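Local coordinates for protein CAS6A (Thermus thermophilus, PDB 4C97) that probably acts as a CRISPR-associated endoribonuclease of the Cas6 family, cutting CRISPR RNA in antiviral defence, at residues A[129-134]-A[228-233]; A[176-181]-A[201-206]. The protein carries 1 engineered substitution. All coordinates share one frame; numbering follows the deposited sequence.

Interaction 1: residues A[129-134]-A[228-233]. With SO4 (sulfate ion), chain C.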
ATOM      1  N   PRO A 129      -0.348   4.527  -9.877  1.00 10.47           N
ATOM      2  CA  PRO A 129       0.958   4.401 -10.540  1.00 13.14           C
ATOM      3  C   PRO A 129       2.068   4.011  -9.566  1.00  9.37           C
ATOM      4  O   PRO A 129       2.188   4.593  -8.491  1.00 10.18           O
ATOM      5  CB  PRO A 129       1.177   5.800 -11.134  1.00 10.72           C
ATOM      6  CG  PRO A 129      -0.221   6.316 -11.354  1.00 12.11           C
ATOM      7  CD  PRO A 129      -0.983   5.829 -10.146  1.00 10.37           C
ATOM      8  N   THR A 130       2.848   3.010  -9.950  1.00  8.99           N
ATOM      9  CA  THR A 130       3.845   2.398  -9.087  1.00  8.87           C
ATOM     10  C   THR A 130       5.223   2.547  -9.704  1.00  9.00           C
ATOM     11  O   THR A 130       5.421   2.255 -10.895  1.00  9.00           O
ATOM     12  CB  THR A 130       3.500   0.912  -8.873  1.00  8.54           C
ATOM     13  OG1 THR A 130       2.193   0.786  -8.277  1.00  8.89           O
ATOM     14  CG2 THR A 130       4.516   0.240  -7.993  1.00 10.51           C
ATOM     15  N   PHE A 131       6.182   3.023  -8.915  1.00  9.89           N
ATOM     16  CA  PHE A 131       7.537   3.234  -9.394  1.00 11.33           C
ATOM     17  C   PHE A 131       8.555   3.110  -8.267  1.00 10.53           C
ATOM     18  O   PHE A 131       8.195   3.012  -7.075  1.00 10.73           O
ATOM     19  CB  PHE A 131       7.660   4.582 -10.143  1.00 10.63           C
ATOM     20  CG  PHE A 131       7.286   5.788  -9.311  1.00 10.30           C
ATOM     21  CD1 PHE A 131       8.246   6.443  -8.560  1.00 13.60           C
ATOM     22  CD2 PHE A 131       5.986   6.278  -9.300  1.00 11.69           C
ATOM     23  CE1 PHE A 131       7.917   7.562  -7.803  1.00 15.07           C
ATOM     24  CE2 PHE A 131       5.661   7.395  -8.530  1.00 13.19           C
ATOM     25  CZ  PHE A 131       6.624   8.016  -7.792  1.00 15.32           C
ATOM     26  N   PHE A 132       9.826   3.100  -8.659  1.00 10.45           N
ATOM     27  CA  PHE A 132      10.948   2.825  -7.759  1.00 12.63           C
ATOM     28  C   PHE A 132      12.041   3.816  -8.015  1.00 11.25           C
ATOM     29  O   PHE A 132      12.162   4.358  -9.098  1.00 14.76           O
ATOM     30  CB  PHE A 132      11.471   1.387  -8.007  1.00 12.29           C
ATOM     31  CG  PHE A 132      10.396   0.377  -7.913  1.00 10.26           C
ATOM     32  CD1 PHE A 132      10.060  -0.173  -6.689  1.00 12.16           C
ATOM     33  CD2 PHE A 132       9.632   0.056  -9.027  1.00 10.04           C
ATOM     34  CE1 PHE A 132       9.021  -1.054  -6.591  1.00  9.71           C
ATOM     35  CE2 PHE A 132       8.609  -0.816  -8.939  1.00 10.31           C
ATOM     36  CZ  PHE A 132       8.280  -1.377  -7.703  1.00  8.87           C
ATOM     37  N   ARG A 133      12.826   4.108  -6.987  1.00 16.80           N
ATOM     38  CA  ARG A 133      13.939   5.022  -7.162  1.00 26.25           C
ATOM     39  C   ARG A 133      15.165   4.204  -7.523  1.00 23.59           C
ATOM     40  O   ARG A 133      15.518   3.278  -6.814  1.00 28.26           O
ATOM     41  CB  ARG A 133      14.192   5.834  -5.895  1.00 33.53           C
ATOM     42  CG  ARG A 133      15.252   6.921  -6.081  1.00 55.53           C
ATOM     43  CD  ARG A 133      15.327   7.846  -4.871  1.00 62.88           C
ATOM     44  NE  ARG A 133      16.373   8.866  -4.991  1.00 59.23           N
ATOM     45  CZ  ARG A 133      16.333   9.899  -5.832  1.00 63.20           C
ATOM     46  NH1 ARG A 133      15.308  10.053  -6.664  1.00 62.16           N
ATOM     47  NH2 ARG A 133      17.335  10.774  -5.848  1.00 60.30           N
ATOM     48  N   ARG A 134      15.796   4.533  -8.642  1.00 21.09           N
ATOM     49  CA  ARG A 134      17.046   3.896  -9.006  1.00 32.91           C
ATOM     50  C   ARG A 134      17.978   4.960  -9.554  1.00 41.73           C
ATOM     51  O   ARG A 134      17.655   5.646 -10.521  1.00 47.09           O
ATOM     52  CB  ARG A 134      16.807   2.765 -10.019  1.00 44.29           C
ATOM     53  CG  ARG A 134      16.406   3.227 -11.431  1.00 58.36           C
ATOM     54  CD  ARG A 134      16.626   2.175 -12.494  1.00 57.03           C
ATOM     55  NE  ARG A 134      16.392   0.827 -11.988  1.00 45.08           N
ATOM     56  CZ  ARG A 134      16.695  -0.276 -12.662  1.00 50.50           C
ATOM     57  NH1 ARG A 134      17.274  -0.194 -13.858  1.00 49.92           N
ATOM     58  NH2 ARG A 134      16.441  -1.457 -12.122  1.00 48.02           N
ATOM     59  N   GLY A 228       6.728   0.274  -3.593  1.00  9.05           N
ATOM     60  CA  GLY A 228       7.645   1.235  -4.185  1.00  9.52           C
ATOM     61  C   GLY A 228       7.668   2.596  -3.530  1.00 12.87           C
ATOM     62  O   GLY A 228       7.416   2.735  -2.327  1.00 10.56           O
ATOM     63  N   ALA A 229       7.973   3.599  -4.331  1.00 11.40           N
ATOM     64  CA  ALA A 229       8.264   4.938  -3.838  1.00 10.13           C
ATOM     65  C   ALA A 229       7.027   5.808  -3.710  1.00 10.69           C
ATOM     66  O   ALA A 229       6.052   5.644  -4.438  1.00  9.98           O
ATOM     67  CB  ALA A 229       9.259   5.599  -4.766  1.00 10.09           C
ATOM     68  N   LYS A 230       7.106   6.765  -2.792  1.00 12.83           N
ATOM     69  CA  LYS A 230       6.106   7.815  -2.640  1.00 13.35           C
ATOM     70  C   LYS A 230       4.723   7.256  -2.348  1.00 11.14           C
ATOM     71  O   LYS A 230       3.717   7.795  -2.792  1.00  9.43           O
ATOM     72  CB  LYS A 230       6.137   8.749  -3.848  1.00 11.78           C
ATOM     73  CG  LYS A 230       7.559   9.226  -4.060  1.00 18.99           C
ATOM     74  CD  LYS A 230       7.710  10.708  -4.211  1.00 26.01           C
ATOM     75  CE  LYS A 230       9.184  11.085  -4.341  1.00 25.89           C
ATOM     76  NZ  LYS A 230       9.777  11.463  -3.022  1.00 33.46           N
ATOM     77  N   THR A 231       4.674   6.188  -1.553  1.00 11.76           N
ATOM     78  CA  THR A 231       3.391   5.686  -1.105  1.00 10.29           C
ATOM     79  C   THR A 231       2.683   6.704  -0.190  1.00 10.37           C
ATOM     80  O   THR A 231       1.484   6.601   0.024  1.00 10.81           O
ATOM     81  CB  THR A 231       3.527   4.340  -0.396  1.00  8.64           C
ATOM     82  OG1 THR A 231       4.461   4.445   0.694  1.00 11.14           O
ATOM     83  CG2 THR A 231       3.986   3.300  -1.361  1.00 12.11           C
ATOM     84  N   SER A 232       3.428   7.679   0.330  1.00 10.52           N
ATOM     85  CA  SER A 232       2.826   8.729   1.148  1.00 13.31           C
ATOM     86  C   SER A 232       1.992   9.682   0.289  1.00 10.24           C
ATOM     87  O   SER A 232       1.208  10.500   0.823  1.00 10.55           O
ATOM     88  CB  SER A 232       3.896   9.501   1.931  1.00 17.53           C
ATOM     89  OG  SER A 232       4.717  10.262   1.057  1.00 15.32           O
ATOM     90  N   LEU A 233       2.159   9.590  -1.027  1.00 10.86           N
ATOM     91  CA  LEU A 233       1.424  10.438  -1.959  1.00 10.59           C
ATOM     92  C   LEU A 233       0.402   9.668  -2.770  1.00 10.23           C
ATOM     93  O   LEU A 233      -0.155  10.192  -3.730  1.00 14.16           O
ATOM     94  CB  LEU A 233       2.383  11.208  -2.887  1.00 11.41           C
ATOM     95  CG  LEU A 233       3.266  12.231  -2.183  1.00 12.14           C
ATOM     96  CD1 LEU A 233       4.329  12.743  -3.178  1.00 14.75           C
ATOM     97  CD2 LEU A 233       2.455  13.395  -1.667  1.00 14.63           C
TER
HETATM   98  S   SO4 C1240       8.638  13.934  -0.912  1.00 26.89           S
HETATM   99  O1  SO4 C1240       7.632  13.144  -1.579  1.00 28.62           O
HETATM  100  O2  SO4 C1240       9.815  13.939  -1.767  1.00 36.80           O
HETATM  101  O3  SO4 C1240       8.117  15.276  -0.704  1.00 24.75           O
HETATM  102  O4  SO4 C1240       8.956  13.374   0.394  1.00 40.14           O
HETATM  103  O   HOH W   1       5.116   3.578  -6.164  1.00  7.32           O
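Phe-131 sets its CG between the backbone N and the carbonyl carbon (chi1 59°), and its ring reaches Ala-229 and Lys-230. Phe-132 instead has CG beside its own N, anti to the carbonyl carbon (chi1 -54°), and its ring atom CE1 comes to Gly-228. The contact joins the strand 129-134 to the glycine-containing loop that follows helix 209-225, a loop familiar as the glycine-rich loop of Cas6 and other RAMP proteins. One direct backbone hydrogen bond joins the two segments. Ala-229 N gives its proton to Phe-131 O at 2.8 Å, almost straight at 174°. The same oxygen also takes a CA-H...O contact from Gly-228 CA. Water 1 adds an indirect link, accepting from Phe-131 N and lying 2.9 Å from Ala-229 O, to which it can donate. Both the water and Ala-229 O lie over one face of the Phe-131 ring, offset toward its rim.

Gly-228 takes a positive phi and lies close against the strand, its CA 3.6 Å from Phe-132 CE1. Ala-229 CB points toward the strand and meets Phe-131 CE1 at 3.9 Å. Lys-230 lays CB and CG near Phe-131 CZ, then bends at chi2 and chi4, and its amine leaves the contact. His-138 and Tyr-235 also meet the Phe-131 ring, while Leu-146 and Val-147 of helix 144-158 pack against Phe-132. A sulfate, probably from the crystallisation liquor, is held by Lys-230 and Arg-26. Lys-230 NZ bonds sulfate O2 at 2.8 Å and sulfate O1 more weakly at 3.1 Å.

Interaction 2: residues A[176-181]-A[201-206]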
ATOM      1  N   THR A 176      10.266 -14.965 -10.772  1.00 12.15           N
ATOM      2  CA  THR A 176      10.101 -14.543 -12.150  1.00 13.46           C
ATOM      3  C   THR A 176       8.709 -13.954 -12.354  1.00 13.83           C
ATOM      4  O   THR A 176       7.912 -13.840 -11.414  1.00 11.79           O
ATOM      5  CB  THR A 176      10.375 -15.695 -13.146  1.00 20.94           C
ATOM      6  OG1 THR A 176      10.477 -15.157 -14.460  1.00 14.83           O
ATOM      7  CG2 THR A 176       9.271 -16.748 -13.119  1.00 16.76           C
ATOM      8  N   VAL A 177       8.422 -13.575 -13.584  1.00 12.15           N
ATOM      9  CA  VAL A 177       7.121 -13.100 -13.960  1.00 11.05           C
ATOM     10  C   VAL A 177       6.465 -14.082 -14.891  1.00 12.25           C
ATOM     11  O   VAL A 177       7.017 -14.420 -15.930  1.00 14.73           O
ATOM     12  CB  VAL A 177       7.198 -11.709 -14.619  1.00 11.93           C
ATOM     13  CG1 VAL A 177       5.877 -11.342 -15.227  1.00 12.14           C
ATOM     14  CG2 VAL A 177       7.618 -10.641 -13.595  1.00 12.64           C
ATOM     15  N   ARG A 178       5.286 -14.557 -14.512  1.00 12.69           N
ATOM     16  CA  ARG A 178       4.489 -15.434 -15.356  1.00 15.10           C
ATOM     17  C   ARG A 178       3.646 -14.637 -16.355  1.00 18.18           C
ATOM     18  O   ARG A 178       3.518 -15.026 -17.505  1.00 16.29           O
ATOM     19  CB  ARG A 178       3.576 -16.341 -14.515  1.00 15.41           C
ATOM     20  CG  ARG A 178       2.546 -17.095 -15.335  1.00 34.08           C
ATOM     21  CD  ARG A 178       1.550 -17.767 -14.429  1.00 46.41           C
ATOM     22  NE  ARG A 178       2.178 -18.873 -13.726  1.00 48.94           N
ATOM     23  CZ  ARG A 178       1.645 -19.484 -12.677  1.00 59.60           C
ATOM     24  NH1 ARG A 178       0.472 -19.085 -12.199  1.00 67.71           N
ATOM     25  NH2 ARG A 178       2.285 -20.492 -12.107  1.00 49.14           N
ATOM     26  N   SER A 179       3.037 -13.542 -15.913  1.00 14.71           N
ATOM     27  CA  SER A 179       2.287 -12.686 -16.813  1.00 13.61           C
ATOM     28  C   SER A 179       2.315 -11.236 -16.360  1.00 11.40           C
ATOM     29  O   SER A 179       2.504 -10.930 -15.172  1.00 11.11           O
ATOM     30  CB  SER A 179       0.841 -13.142 -16.950  1.00 15.71           C
ATOM     31  OG  SER A 179       0.201 -13.119 -15.702  1.00 21.15           O
ATOM     32  N   LEU A 180       2.109 -10.350 -17.324  1.00 11.68           N
ATOM     33  CA  LEU A 180       2.034  -8.920 -17.041  1.00 11.02           C
ATOM     34  C   LEU A 180       1.086  -8.273 -18.011  1.00 11.98           C
ATOM     35  O   LEU A 180       1.088  -8.598 -19.196  1.00 13.83           O
ATOM     36  CB  LEU A 180       3.412  -8.275 -17.142  1.00 10.82           C
ATOM     37  CG  LEU A 180       3.575  -6.762 -17.034  1.00 13.39           C
ATOM     38  CD1 LEU A 180       4.954  -6.456 -16.463  1.00 16.45           C
ATOM     39  CD2 LEU A 180       3.380  -6.035 -18.372  1.00 13.16           C
ATOM     40  N   GLU A 181       0.272  -7.353 -17.506  1.00 11.40           N
ATOM     41  CA  GLU A 181      -0.589  -6.570 -18.367  1.00 12.19           C
ATOM     42  C   GLU A 181      -0.809  -5.224 -17.744  1.00 12.21           C
ATOM     43  O   GLU A 181      -1.300  -5.125 -16.624  1.00 11.12           O
ATOM     44  CB  GLU A 181      -1.927  -7.258 -18.623  1.00 16.30           C
ATOM     45  CG  GLU A 181      -2.801  -6.450 -19.538  1.00 20.37           C
ATOM     46  CD  GLU A 181      -4.029  -7.185 -20.038  1.00 29.48           C
ATOM     47  OE1 GLU A 181      -4.511  -8.097 -19.342  1.00 27.67           O
ATOM     48  OE2 GLU A 181      -4.508  -6.828 -21.134  1.00 35.21           O
ATOM     49  N   VAL A 201       1.622 -11.261 -12.490  1.00 11.07           N
ATOM     50  CA  VAL A 201       1.687 -12.502 -11.725  1.00 11.84           C
ATOM     51  C   VAL A 201       3.149 -12.943 -11.607  1.00 10.19           C
ATOM     52  O   VAL A 201       3.807 -13.235 -12.597  1.00 10.88           O
ATOM     53  CB  VAL A 201       0.829 -13.600 -12.351  1.00 13.33           C
ATOM     54  CG1 VAL A 201       0.848 -14.840 -11.465  1.00 15.89           C
ATOM     55  CG2 VAL A 201      -0.604 -13.112 -12.560  1.00 12.77           C
ATOM     56  N   TYR A 202       3.615 -12.975 -10.368  1.00 10.02           N
ATOM     57  CA  TYR A 202       4.953 -13.412  -9.980  1.00 11.61           C
ATOM     58  C   TYR A 202       4.929 -14.880  -9.640  1.00 13.19           C
ATOM     59  O   TYR A 202       3.921 -15.404  -9.159  1.00 12.25           O
ATOM     60  CB  TYR A 202       5.455 -12.602  -8.770  1.00  9.09           C
ATOM     61  CG  TYR A 202       5.491 -11.129  -9.098  1.00  9.83           C
ATOM     62  CD1 TYR A 202       6.575 -10.578  -9.766  1.00 10.74           C
ATOM     63  CD2 TYR A 202       4.417 -10.307  -8.790  1.00  9.74           C
ATOM     64  CE1 TYR A 202       6.596  -9.244 -10.105  1.00  9.37           C
ATOM     65  CE2 TYR A 202       4.425  -8.963  -9.117  1.00  9.01           C
ATOM     66  CZ  TYR A 202       5.524  -8.443  -9.783  1.00  9.34           C
ATOM     67  OH  TYR A 202       5.554  -7.131 -10.155  1.00 11.00           O
ATOM     68  N   HIS A 203       6.043 -15.550  -9.910  1.00 11.85           N
ATOM     69  CA  HIS A 203       6.131 -16.969  -9.666  1.00 11.07           C
ATOM     70  C   HIS A 203       7.527 -17.293  -9.183  1.00 14.91           C
ATOM     71  O   HIS A 203       8.511 -16.874  -9.810  1.00 15.00           O
ATOM     72  CB  HIS A 203       5.842 -17.726 -10.941  1.00 12.07           C
ATOM     73  CG  HIS A 203       6.109 -19.184 -10.826  1.00 16.89           C
ATOM     74  ND1 HIS A 203       5.307 -20.020 -10.086  1.00 18.85           N
ATOM     75  CD2 HIS A 203       7.091 -19.956 -11.342  1.00 18.51           C
ATOM     76  CE1 HIS A 203       5.779 -21.253 -10.154  1.00 20.98           C
ATOM     77  NE2 HIS A 203       6.867 -21.238 -10.908  1.00 22.41           N
ATOM     78  N   LEU A 204       7.609 -18.036  -8.085  1.00 14.04           N
ATOM     79  CA  LEU A 204       8.882 -18.451  -7.510  1.00 12.94           C
ATOM     80  C   LEU A 204       9.107 -19.943  -7.745  1.00 14.90           C
ATOM     81  O   LEU A 204       8.505 -20.793  -7.064  1.00 15.51           O
ATOM     82  CB  LEU A 204       8.909 -18.149  -6.007  1.00 15.48           C
ATOM     83  CG  LEU A 204      10.178 -18.568  -5.265  1.00 13.83           C
ATOM     84  CD1 LEU A 204      11.431 -18.085  -5.965  1.00 16.90           C
ATOM     85  CD2 LEU A 204      10.151 -18.071  -3.823  1.00 17.87           C
ATOM     86  N   PRO A 205       9.967 -20.279  -8.718  1.00 14.65           N
ATOM     87  CA  PRO A 205      10.226 -21.687  -9.009  1.00 20.45           C
ATOM     88  C   PRO A 205      10.818 -22.390  -7.812  1.00 16.91           C
ATOM     89  O   PRO A 205      11.680 -21.829  -7.125  1.00 17.91           O
ATOM     90  CB  PRO A 205      11.263 -21.632 -10.142  1.00 20.61           C
ATOM     91  CG  PRO A 205      11.102 -20.284 -10.736  1.00 19.77           C
ATOM     92  CD  PRO A 205      10.705 -19.380  -9.617  1.00 16.05           C
ATOM     93  N   ARG A 206      10.375 -23.623  -7.622  1.00 17.86           N
ATOM     94  CA  ARG A 206      10.844 -24.520  -6.569  1.00 24.24           C
ATOM     95  C   ARG A 206      10.868 -23.881  -5.199  1.00 20.38           C
ATOM     96  O   ARG A 206      11.754 -24.167  -4.393  1.00 19.74           O
ATOM     97  CB  ARG A 206      12.237 -25.066  -6.903  1.00 29.99           C
ATOM     98  CG  ARG A 206      12.343 -25.738  -8.266  1.00 36.78           C
ATOM     99  CD  ARG A 206      11.747 -27.176  -8.293  1.00 47.21           C
ATOM    100  NE  ARG A 206      12.478 -28.178  -7.502  1.00 53.21           N
ATOM    101  CZ  ARG A 206      12.064 -28.707  -6.348  1.00 57.63           C
ATOM    102  NH1 ARG A 206      10.918 -28.333  -5.790  1.00 52.57           N
ATOM    103  NH2 ARG A 206      12.811 -29.621  -5.739  1.00 62.18           N
TER
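Thr-176 and His-203 form an antiparallel hydrogen-bonded pair, and Val-177 and Tyr-202 form the non-hydrogen-bonded pair beside it. Arg-178 and Ser-179 then both face Val-201, which is a classic beta bulge. The backbone bonds follow this pattern. Thr-176 N gives to His-203 O at 2.8 Å. His-203 N returns a bond to Thr-176 O, coming from above the carbonyl plane. At the bulge Val-201 O takes two donors. Arg-178 N binds it at 2.8 Å, nearly in line with the carbonyl, and Ser-179 N binds it weakly at 3.4 Å. Val-201 N in turn binds Ser-179 O.

Side chains touch on both faces. Val-177 and Tyr-202 lie side by side, pointing the same way, with Val-177 CG2 3.9 Å from Tyr-202 CE1. On the other face Thr-176 CG2 reaches the edge of the His-203 ring. Ser-179 OG sits between its backbone N and carbonyl carbon (chi1 60°) and makes a close oxygen-to-methyl contact with Val-201 CG2 at 3.2 Å.

The polar side chains meet through a third residue. Arg-178 NH2 lies 3.7 Å from His-203 ND1, with the guanidinium and ring planes 30° apart. Asp-121 OD1 takes a salt bridge from that NH2 and a hydrogen bond with ND1, so one carboxylate oxygen serves both groups.

In the sheet, strand 199-203 lies between strands 176-186 and 121-127. Tyr-202 and Val-177 touch Pro-144 of helix 144-158, and Tyr-202 also packs on Val-147 there and on Leu-124 and Phe-126 of strand 121-127.

The two contacts lie in the same half of the chain, in its Cas6 family region. Their centres are 21 Å apart, and their nearest atoms about 7 Å, so they do not touch. Along the chain the order is 129-134, 176-181, 201-206, 228-233, which nests interaction 2 inside the loop closed by interaction 1. Interaction 2 pairs two strands of a five-stranded antiparallel sheet. Interaction 1 brings the loop between helix 209-225 and strand 238-241 of that sheet onto strand 129-134. Helix 144-158 is common to both, packing on side chains from each contact. Local strand pairing and a distant loop closure thus meet one helix.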